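Local coordinates for protein Phikz039 (Pseudomonas phage phikz, PDB 3ZBQ) that belongs to the tubulin-like proteins of bacteriophages (PhuZ) and holds guanosine-5'-diphosphate in a pocket of its nucleotide-binding fold, at residues 78-81 against 82-86; 118-122 against 123-127; 148-151 against 152-156; 294-297 against 298-301. All coordinates share one frame; numbering follows the deposited sequence.

Overall arrangement
All four contacts are local: two lie within a helix, one joins two helices and one ends a helix. Interactions 1 and 2 touch: Ile85 CG2 lies 3.8 Å from His119 CB. Interaction 2 meets interaction 3, where Ser118 CA packs 3.7 Å from Val154 CG1, so the 78-86 junction and helices 109-122 and 138-158 pack in succession. Interaction 4, on helix 284-304, touches none of the others; its nearest atoms are about 9 Å from interaction 3, and its centre is about 35 Å from that of interaction 2. The bound GDP is about 9 Å from the Ile81 side chain and about 12 Å from those of Phe151 and Arg295.

Interaction 1: residues 78-81 against 82-86; sequences AELI and SAHIP
The junction between helix 74-81 and helix 85-91 turns on Ala78 O, which takes two bonds from Ser82. The backbone N of Ser82 gives one at 3.1 Å and its OG the other at 2.7 Å, from opposite faces of the carbonyl plane. The hydroxyl folds back to this carbonyl because OG stands beside the backbone N (chi1 -66°). A turn later His84 N donates to Ile81 O at 3.0 Å. This is where the regular bonding of helix 74-81 lapses: 82-84 stay helical in their torsions, though the usual i to i+4 bonding is broken, and a water lies between Glu79 O, 2.6 Å away, and Ala83 N, from which it accepts at 2.9 Å. The His84 ring turns its edge to the backbone, with CD2 at 3.1 Å from Leu80 O in the ring plane. On the buried side Ile81 CD1 meets Ile85 CD1 at 4.0 Å. Ile81 can reach there because CG1 sits between N and the carbonyl carbon (chi1 68°); its CD1 also lies 3.4 Å from Ser82 N. Both isoleucines pack against Ser115 of helix 109-122, and Ile81 also touches Thr35 and Ile52.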
loop_
_atom_site.group_PDB
_atom_site.type_symbol
_atom_site.label_atom_id
_atom_site.label_comp_id
_atom_site.label_asym_id
_atom_site.label_seq_id
_atom_site.Cartn_x
_atom_site.Cartn_y
_atom_site.Cartn_z
ATOM N N ALA A 78 -12.098 4.649 9.508
ATOM C CA ALA A 78 -11.380 5.925 9.575
ATOM C C ALA A 78 -11.788 6.727 10.817
ATOM O O ALA A 78 -10.942 7.340 11.471
ATOM C CB ALA A 78 -11.600 6.730 8.304
ATOM N N GLU A 79 -13.079 6.713 11.145
ATOM C CA GLU A 79 -13.574 7.390 12.350
ATOM C C GLU A 79 -12.900 6.848 13.595
ATOM O O GLU A 79 -12.604 7.587 14.539
ATOM C CB GLU A 79 -15.075 7.153 12.529
ATOM C CG GLU A 79 -15.994 7.992 11.685
ATOM C CD GLU A 79 -17.458 7.682 11.982
ATOM O OE1 GLU A 79 -17.922 8.010 13.100
ATOM O OE2 GLU A 79 -18.142 7.102 11.105
ATOM N N LEU A 80 -12.689 5.536 13.604
ATOM C CA LEU A 80 -12.136 4.871 14.768
ATOM C C LEU A 80 -10.647 5.177 14.889
ATOM O O LEU A 80 -10.181 5.649 15.919
ATOM C CB LEU A 80 -12.342 3.359 14.677
ATOM C CG LEU A 80 -11.574 2.569 15.746
ATOM C CD1 LEU A 80 -12.006 2.971 17.155
ATOM C CD2 LEU A 80 -11.711 1.075 15.548
ATOM N N ILE A 81 -9.915 4.924 13.811
ATOM C CA ILE A 81 -8.458 4.862 13.890
ATOM C C ILE A 81 -7.714 6.199 13.822
ATOM O O ILE A 81 -6.590 6.296 14.306
ATOM C CB ILE A 81 -7.866 3.856 12.853
ATOM C CG1 ILE A 81 -8.054 4.346 11.412
ATOM C CG2 ILE A 81 -8.484 2.471 13.038
ATOM C CD1 ILE A 81 -6.856 5.150 10.869
ATOM N N SER A 82 -8.315 7.213 13.204
ATOM C CA SER A 82 -7.569 8.444 12.897
ATOM C C SER A 82 -6.899 9.103 14.100
ATOM O O SER A 82 -5.738 9.517 14.025
ATOM C CB SER A 82 -8.463 9.451 12.179
ATOM O OG SER A 82 -8.827 8.961 10.900
ATOM N N ALA A 83 -7.616 9.193 15.213
ATOM C CA ALA A 83 -7.077 9.866 16.398
ATOM C C ALA A 83 -5.938 9.089 17.069
ATOM O O ALA A 83 -5.199 9.643 17.884
ATOM C CB ALA A 83 -8.190 10.163 17.400
ATOM N N HIS A 84 -5.789 7.811 16.723
ATOM C CA HIS A 84 -4.765 6.968 17.347
ATOM C C HIS A 84 -3.426 7.006 16.616
ATOM O O HIS A 84 -2.423 6.521 17.132
ATOM C CB HIS A 84 -5.231 5.523 17.407
ATOM C CG HIS A 84 -6.478 5.322 18.211
ATOM N ND1 HIS A 84 -6.454 4.903 19.523
ATOM C CD2 HIS A 84 -7.784 5.451 17.879
ATOM C CE1 HIS A 84 -7.696 4.786 19.967
ATOM N NE2 HIS A 84 -8.519 5.123 18.993
ATOM N N ILE A 85 -3.420 7.556 15.409
ATOM C CA ILE A 85 -2.221 7.524 14.561
ATOM C C ILE A 85 -0.949 8.144 15.178
ATOM O O ILE A 85 0.124 7.539 15.099
ATOM C CB ILE A 85 -2.491 8.103 13.145
ATOM C CG1 ILE A 85 -3.533 7.252 12.410
ATOM C CG2 ILE A 85 -1.196 8.176 12.343
ATOM C CD1 ILE A 85 -3.073 5.821 12.130
ATOM N N PRO A 86 -1.053 9.344 15.789
ATOM C CA PRO A 86 0.150 9.886 16.432
ATOM C C PRO A 86 0.728 8.950 17.499
ATOM O O PRO A 86 1.941 8.751 17.554
ATOM C CB PRO A 86 -0.360 11.174 17.077
ATOM C CG PRO A 86 -1.491 11.598 16.208
ATOM C CD PRO A 86 -2.170 10.309 15.833
HETATM O O HOH W 1 -10.539 8.939 15.250
#

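Interaction 2: residues 118-122 against 123-127; sequences SHLQQ and QGEVV
His119 O is gripped by Gln123 twice: the side-chain NE2 donates to it at 3.2 Å, and the backbone N adds a weak bond. The glutamine chain bends at chi2 (-52°) to curl back over the last turn, and the same NE2 comes to rest 3.6 Å above one face of the His119 ring, nearer the ring's edge than its middle, with the ring and amide planes 30° apart. Leu120 O takes a firmer bond from Glu125 N at 3.0 Å, while Gly124 N donates to Gln121 O from far above the carbonyl plane. These two bonds back into the last turn, with the positive phi of Gly124 (90°), make a Schellman motif that ends helix 109-122 and sends the chain into strand 127-133. These backbone angles suit glycine, which has no CB to press on the preceding carbonyl O. Val127, the first residue of the strand, packs CG2 back on the helix, 3.8 Å from Leu120 CB and equally near Gln121 CG. Three waters bind the two sides together. One donates to Gln121 OE1 and accepts from Val127 N, a second donates to Gln121 OE1 at 2.6 Å and to Val127 O, and a third donates to Gln121 O and Glu125 O. Further out, Gln121 NE2 is hydrogen-bonded to Ser158 OG at the end of helix 138-158, and Glu125 OE1 makes a salt bridge with Lys4 NZ. The His119 side chain also touches Ile85 and Ala89 of helix 85-91.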
loop_
_atom_site.group_PDB
_atom_site.type_symbol
_atom_site.label_atom_id
_atom_site.label_comp_id
_atom_site.label_asym_id
_atom_site.label_seq_id
_atom_site.Cartn_x
_atom_site.Cartn_y
_atom_site.Cartn_z
ATOM N N SER A 118 0.677 9.445 5.644
ATOM C CA SER A 118 0.468 10.882 5.752
ATOM C C SER A 118 1.219 11.464 6.946
ATOM O O SER A 118 1.926 12.468 6.820
ATOM C CB SER A 118 -1.020 11.210 5.865
ATOM O OG SER A 118 -1.206 12.614 5.838
ATOM N N HIS A 119 1.071 10.819 8.096
ATOM C CA HIS A 119 1.736 11.274 9.312
ATOM C C HIS A 119 3.245 11.236 9.129
ATOM O O HIS A 119 3.937 12.200 9.448
ATOM C CB HIS A 119 1.346 10.403 10.504
ATOM C CG HIS A 119 1.936 10.863 11.799
ATOM N ND1 HIS A 119 1.264 11.703 12.660
ATOM C CD2 HIS A 119 3.143 10.623 12.365
ATOM C CE1 HIS A 119 2.028 11.949 13.712
ATOM N NE2 HIS A 119 3.171 11.309 13.556
ATOM N N LEU A 120 3.754 10.119 8.620
ATOM C CA LEU A 120 5.202 9.969 8.448
ATOM C C LEU A 120 5.758 11.000 7.470
ATOM O O LEU A 120 6.826 11.574 7.696
ATOM C CB LEU A 120 5.546 8.559 7.964
ATOM C CG LEU A 120 5.291 7.373 8.891
ATOM C CD1 LEU A 120 5.204 6.094 8.068
ATOM C CD2 LEU A 120 6.375 7.240 9.928
ATOM N N GLN A 121 5.045 11.219 6.367
ATOM C CA GLN A 121 5.516 12.150 5.349
ATOM C C GLN A 121 5.491 13.592 5.839
ATOM O O GLN A 121 6.372 14.388 5.497
ATOM C CB GLN A 121 4.762 11.954 4.021
ATOM C CG GLN A 121 5.159 10.630 3.366
ATOM C CD GLN A 121 4.826 10.523 1.898
ATOM O OE1 GLN A 121 5.443 9.723 1.186
ATOM N NE2 GLN A 121 3.836 11.289 1.436
ATOM N N GLN A 122 4.516 13.919 6.680
ATOM C CA GLN A 122 4.495 15.240 7.307
ATOM C C GLN A 122 5.676 15.454 8.259
ATOM O O GLN A 122 6.051 16.592 8.529
ATOM C CB GLN A 122 3.163 15.479 8.025
ATOM C CG GLN A 122 1.985 15.629 7.070
ATOM C CD GLN A 122 0.660 15.667 7.798
ATOM O OE1 GLN A 122 -0.228 14.857 7.536
ATOM N NE2 GLN A 122 0.521 16.606 8.724
ATOM N N GLN A 123 6.260 14.366 8.760
ATOM C CA GLN A 123 7.469 14.451 9.595
ATOM C C GLN A 123 8.753 14.483 8.762
ATOM O O GLN A 123 9.846 14.555 9.317
ATOM C CB GLN A 123 7.567 13.269 10.575
ATOM C CG GLN A 123 6.302 12.933 11.308
ATOM C CD GLN A 123 5.700 14.124 11.996
ATOM O OE1 GLN A 123 6.412 14.925 12.602
ATOM N NE2 GLN A 123 4.375 14.256 11.904
ATOM N N GLY A 124 8.622 14.403 7.439
ATOM C CA GLY A 124 9.775 14.395 6.548
ATOM C C GLY A 124 10.346 13.016 6.236
ATOM O O GLY A 124 11.417 12.910 5.641
ATOM N N GLU A 125 9.636 11.953 6.610
ATOM C CA GLU A 125 10.159 10.600 6.396
ATOM C C GLU A 125 10.020 10.132 4.948
ATOM O O GLU A 125 9.228 10.680 4.167
ATOM C CB GLU A 125 9.467 9.589 7.324
ATOM C CG GLU A 125 9.428 9.991 8.790
ATOM C CD GLU A 125 10.788 9.968 9.469
ATOM O OE1 GLU A 125 11.747 9.394 8.913
ATOM O OE2 GLU A 125 10.886 10.508 10.592
ATOM N N VAL A 126 10.801 9.110 4.616
ATOM C CA VAL A 126 10.792 8.463 3.314
ATOM C C VAL A 126 9.935 7.206 3.431
ATOM O O VAL A 126 10.192 6.325 4.272
ATOM C CB VAL A 126 12.210 8.050 2.913
ATOM C CG1 VAL A 126 12.192 7.167 1.668
ATOM C CG2 VAL A 126 13.067 9.297 2.693
ATOM N N VAL A 127 8.915 7.129 2.588
ATOM C CA VAL A 127 7.893 6.094 2.720
ATOM C C VAL A 127 7.544 5.488 1.364
ATOM O O VAL A 127 7.410 6.204 0.366
ATOM C CB VAL A 127 6.587 6.672 3.328
ATOM C CG1 VAL A 127 5.569 5.537 3.632
ATOM C CG2 VAL A 127 6.867 7.477 4.595
HETATM O O HOH W 2 8.181 9.575 0.991
HETATM O O HOH W 3 5.106 7.471 -0.150
HETATM O O HOH W 4 8.380 13.253 3.821
#

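Interaction 3: residues 148-151 against 152-156; sequences LKTF and EGVSS
Phe151 O receives both the hydroxyl and the backbone N of Ser155, OG at 2.7 Å and N at 3.0 Å, from opposite faces of the carbonyl plane. OG lies beside its own backbone N (chi1 -61°), which folds the hydroxyl back toward the preceding turn. One residue earlier, Val154 N makes a short, straight bond to Thr150 O at 2.7 Å, nearly in line with the C=O bond. The valine also leans on that carbonyl through CG2, which in addition touches Thr150 CG2 at 3.9 Å, the two side chains slanting across one another. Gly153 N donates to Lys149 O at 3.0 Å. The turn belongs to helix 138-158, the crossover helix of the beta-alpha-beta unit that links strands 127-133 and 163-168. Glu152 CB rests 3.3 Å from Lys149 O. A water donates to Leu148 O at 2.7 Å and, weakly, to Glu152 OE1. The second shell then fixes the polar ends: Glu152 OE1 is hydrogen-bonded to Thr221 OG1, Ser155 OG to Met162 N, and Thr150 OG1 to both Gly146 O in the preceding turn and Arg74 NH2. Thus the hydroxyl of Ser155 joins the helix to the segment leading into strand 163-168. The buried Phe151 side chain packs among Met104, Met162 and Thr221, while Thr150 and Val154 lie against Pro114 and Ser118 of helix 109-122.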
loop_
_atom_site.group_PDB
_atom_site.type_symbol
_atom_site.label_atom_id
_atom_site.label_comp_id
_atom_site.label_asym_id
_atom_site.label_seq_id
_atom_site.Cartn_x
_atom_site.Cartn_y
_atom_site.Cartn_z
ATOM N N LEU A 148 -7.577 4.804 -3.939
ATOM C CA LEU A 148 -6.762 5.417 -5.000
ATOM C C LEU A 148 -6.817 6.934 -4.862
ATOM O O LEU A 148 -5.793 7.629 -4.966
ATOM C CB LEU A 148 -7.255 4.986 -6.390
ATOM C CG LEU A 148 -6.510 5.644 -7.564
ATOM C CD1 LEU A 148 -5.032 5.253 -7.549
ATOM C CD2 LEU A 148 -7.140 5.267 -8.898
ATOM N N LYS A 149 -8.024 7.435 -4.615
ATOM C CA LYS A 149 -8.238 8.852 -4.360
ATOM C C LYS A 149 -7.502 9.305 -3.107
ATOM O O LYS A 149 -6.963 10.418 -3.066
ATOM C CB LYS A 149 -9.739 9.143 -4.241
ATOM C CG LYS A 149 -10.467 9.143 -5.581
ATOM C CD LYS A 149 -11.976 9.147 -5.361
ATOM C CE LYS A 149 -12.748 9.017 -6.671
ATOM N NZ LYS A 149 -12.557 10.191 -7.555
ATOM N N THR A 150 -7.467 8.438 -2.097
ATOM C CA THR A 150 -6.752 8.719 -0.851
ATOM C C THR A 150 -5.256 8.974 -1.111
ATOM O O THR A 150 -4.672 9.885 -0.534
ATOM C CB THR A 150 -6.936 7.567 0.152
ATOM O OG1 THR A 150 -8.316 7.537 0.589
ATOM C CG2 THR A 150 -6.008 7.714 1.357
ATOM N N PHE A 151 -4.642 8.164 -1.970
ATOM C CA PHE A 151 -3.215 8.353 -2.289
ATOM C C PHE A 151 -2.971 9.765 -2.792
ATOM O O PHE A 151 -1.952 10.389 -2.488
ATOM C CB PHE A 151 -2.760 7.368 -3.367
ATOM C CG PHE A 151 -2.968 5.916 -3.009
ATOM C CD1 PHE A 151 -3.023 5.499 -1.679
ATOM C CD2 PHE A 151 -3.082 4.964 -4.014
ATOM C CE1 PHE A 151 -3.206 4.156 -1.360
ATOM C CE2 PHE A 151 -3.265 3.613 -3.705
ATOM C CZ PHE A 151 -3.321 3.210 -2.378
ATOM N N GLU A 152 -3.907 10.261 -3.587
ATOM C CA GLU A 152 -3.797 11.599 -4.153
ATOM C C GLU A 152 -3.988 12.642 -3.062
ATOM O O GLU A 152 -3.269 13.644 -3.017
ATOM C CB GLU A 152 -4.835 11.779 -5.262
ATOM C CG GLU A 152 -4.486 12.833 -6.308
ATOM C CD GLU A 152 -3.552 12.313 -7.402
ATOM O OE1 GLU A 152 -2.580 11.594 -7.085
ATOM O OE2 GLU A 152 -3.782 12.637 -8.591
ATOM N N GLY A 153 -4.953 12.392 -2.179
ATOM C CA GLY A 153 -5.222 13.275 -1.054
ATOM C C GLY A 153 -4.059 13.330 -0.074
ATOM O O GLY A 153 -3.693 14.404 0.419
ATOM N N VAL A 154 -3.471 12.171 0.219
ATOM C CA VAL A 154 -2.324 12.120 1.123
ATOM C C VAL A 154 -1.106 12.813 0.493
ATOM O O VAL A 154 -0.365 13.523 1.179
ATOM C CB VAL A 154 -1.992 10.666 1.554
ATOM C CG1 VAL A 154 -0.638 10.602 2.260
ATOM C CG2 VAL A 154 -3.104 10.110 2.459
ATOM N N SER A 155 -0.913 12.623 -0.814
ATOM C CA SER A 155 0.161 13.322 -1.526
ATOM C C SER A 155 0.001 14.827 -1.342
ATOM O O SER A 155 0.970 15.548 -1.049
ATOM C CB SER A 155 0.125 12.999 -3.025
ATOM O OG SER A 155 0.317 11.618 -3.278
ATOM N N SER A 156 -1.224 15.300 -1.531
ATOM C CA SER A 156 -1.527 16.721 -1.426
ATOM C C SER A 156 -1.352 17.262 -0.014
ATOM O O SER A 156 -0.705 18.286 0.179
ATOM C CB SER A 156 -2.942 17.016 -1.921
ATOM O OG SER A 156 -3.092 16.645 -3.278
HETATM O O HOH W 5 -3.951 8.436 -6.836
#

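Interaction 4: residues 294-297 against 298-301; sequences ERRE and MMNR
Glu294 O begins the run by accepting from Met298 N at 3.1 Å, and Met298 CG lies 3.4 Å from the same oxygen. Arg295 O takes Met299 N at 2.9 Å, and its guanidinium carries Met298 CE over one face, centred on the group at a height of 4.2 Å; the bend of Met298 at chi3 (52°) swings that methyl round to the arginine. Arg296 makes the closest side-chain link. Its NH1 donates to Asn300 OD1 at 2.9 Å, with the oxygen in the guanidinium plane but the donor above the carbonyl plane of the amide, the two flat groups being 42° apart. The chain of Arg296 bends at both chi2 (52°) and chi3 to run forward along the helix, which lays CD 3.3 Å from Asn300 ND2 and brings NH1 to within 3.5 Å of Met299 CG. The same NH1 has a second, charged partner in the salt bridge to Asp138 OD1, so this nitrogen has both a neutral and a charged partner. Glu297 O accepts from Arg301 N at 3.2 Å, while the carboxylate and the Arg301 guanidinium, though of opposite charge, stay apart. One face of the Arg301 guanidinium lies toward Met298 CA. All of this is one stretch of helix 284-304, the long helix that follows strand 275-281, and its Arg295, Arg296 and Met299 side chains rest on Leu141, Arg142 and Asp138 at the start of helix 138-158.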
loop_
_atom_site.group_PDB
_atom_site.type_symbol
_atom_site.label_atom_id
_atom_site.label_comp_id
_atom_site.label_asym_id
_atom_site.label_seq_id
_atom_site.Cartn_x
_atom_site.Cartn_y
_atom_site.Cartn_z
ATOM N N GLU A 294 -13.685 1.471 -15.152
ATOM C CA GLU A 294 -14.385 0.480 -15.969
ATOM C C GLU A 294 -15.148 -0.514 -15.105
ATOM O O GLU A 294 -16.283 -0.873 -15.431
ATOM C CB GLU A 294 -13.406 -0.264 -16.882
ATOM C CG GLU A 294 -12.832 0.600 -17.995
ATOM C CD GLU A 294 -11.567 0.015 -18.596
ATOM O OE1 GLU A 294 -11.033 -0.965 -18.026
ATOM O OE2 GLU A 294 -11.110 0.535 -19.640
ATOM N N ARG A 295 -14.538 -0.971 -14.011
ATOM C CA ARG A 295 -15.257 -1.877 -13.107
ATOM C C ARG A 295 -16.461 -1.161 -12.508
ATOM O O ARG A 295 -17.526 -1.753 -12.343
ATOM C CB ARG A 295 -14.363 -2.396 -11.972
ATOM C CG ARG A 295 -13.101 -3.139 -12.404
ATOM C CD ARG A 295 -13.395 -4.350 -13.271
ATOM N NE ARG A 295 -14.327 -5.274 -12.629
ATOM C CZ ARG A 295 -14.480 -6.546 -12.984
ATOM N NH1 ARG A 295 -13.746 -7.049 -13.970
ATOM N NH2 ARG A 295 -15.354 -7.316 -12.348
ATOM N N ARG A 296 -16.293 0.116 -12.181
ATOM C CA ARG A 296 -17.383 0.911 -11.619
ATOM C C ARG A 296 -18.524 1.073 -12.627
ATOM O O ARG A 296 -19.705 0.977 -12.260
ATOM C CB ARG A 296 -16.855 2.270 -11.135
ATOM C CG ARG A 296 -17.916 3.302 -10.755
ATOM C CD ARG A 296 -18.952 2.760 -9.743
ATOM N NE ARG A 296 -18.357 2.124 -8.563
ATOM C CZ ARG A 296 -19.026 1.322 -7.734
ATOM N NH1 ARG A 296 -20.304 1.057 -7.964
ATOM N NH2 ARG A 296 -18.422 0.776 -6.681
ATOM N N GLU A 297 -18.181 1.301 -13.893
ATOM C CA GLU A 297 -19.207 1.398 -14.940
ATOM C C GLU A 297 -20.006 0.104 -15.088
ATOM O O GLU A 297 -21.228 0.138 -15.261
ATOM C CB GLU A 297 -18.596 1.839 -16.278
ATOM C CG GLU A 297 -18.119 3.284 -16.239
ATOM C CD GLU A 297 -17.369 3.714 -17.486
ATOM O OE1 GLU A 297 -17.088 2.856 -18.353
ATOM O OE2 GLU A 297 -17.057 4.919 -17.592
ATOM N N MET A 298 -19.332 -1.039 -14.993
ATOM C CA MET A 298 -20.041 -2.322 -14.997
ATOM C C MET A 298 -20.936 -2.479 -13.764
ATOM O O MET A 298 -22.094 -2.893 -13.875
ATOM C CB MET A 298 -19.059 -3.492 -15.060
ATOM C CG MET A 298 -18.192 -3.528 -16.301
ATOM S SD MET A 298 -16.849 -4.722 -16.109
ATOM C CE MET A 298 -17.784 -6.169 -15.610
ATOM N N MET A 299 -20.396 -2.159 -12.590
ATOM C CA MET A 299 -21.132 -2.317 -11.333
ATOM C C MET A 299 -22.393 -1.451 -11.289
ATOM O O MET A 299 -23.458 -1.923 -10.889
ATOM C CB MET A 299 -20.229 -1.999 -10.133
ATOM C CG MET A 299 -20.878 -2.249 -8.772
ATOM S SD MET A 299 -21.152 -4.004 -8.392
ATOM C CE MET A 299 -19.478 -4.647 -8.481
ATOM N N ASN A 300 -22.280 -0.191 -11.707
ATOM C CA ASN A 300 -23.447 0.693 -11.738
ATOM C C ASN A 300 -24.512 0.206 -12.719
ATOM O O ASN A 300 -25.710 0.277 -12.438
ATOM C CB ASN A 300 -23.044 2.140 -12.044
ATOM C CG ASN A 300 -22.321 2.804 -10.884
ATOM O OD1 ASN A 300 -22.293 2.278 -9.768
ATOM N ND2 ASN A 300 -21.726 3.967 -11.146
ATOM N N ARG A 301 -24.067 -0.310 -13.859
ATOM C CA ARG A 301 -24.963 -0.905 -14.847
ATOM C C ARG A 301 -25.742 -2.057 -14.199
ATOM O O ARG A 301 -26.979 -2.133 -14.282
ATOM C CB ARG A 301 -24.128 -1.422 -16.020
ATOM C CG ARG A 301 -24.854 -1.635 -17.339
ATOM C CD ARG A 301 -23.879 -2.202 -18.387
ATOM N NE ARG A 301 -22.627 -1.441 -18.441
ATOM C CZ ARG A 301 -21.413 -1.979 -18.569
ATOM N NH1 ARG A 301 -21.269 -3.298 -18.660
ATOM N NH2 ARG A 301 -20.335 -1.195 -18.601
#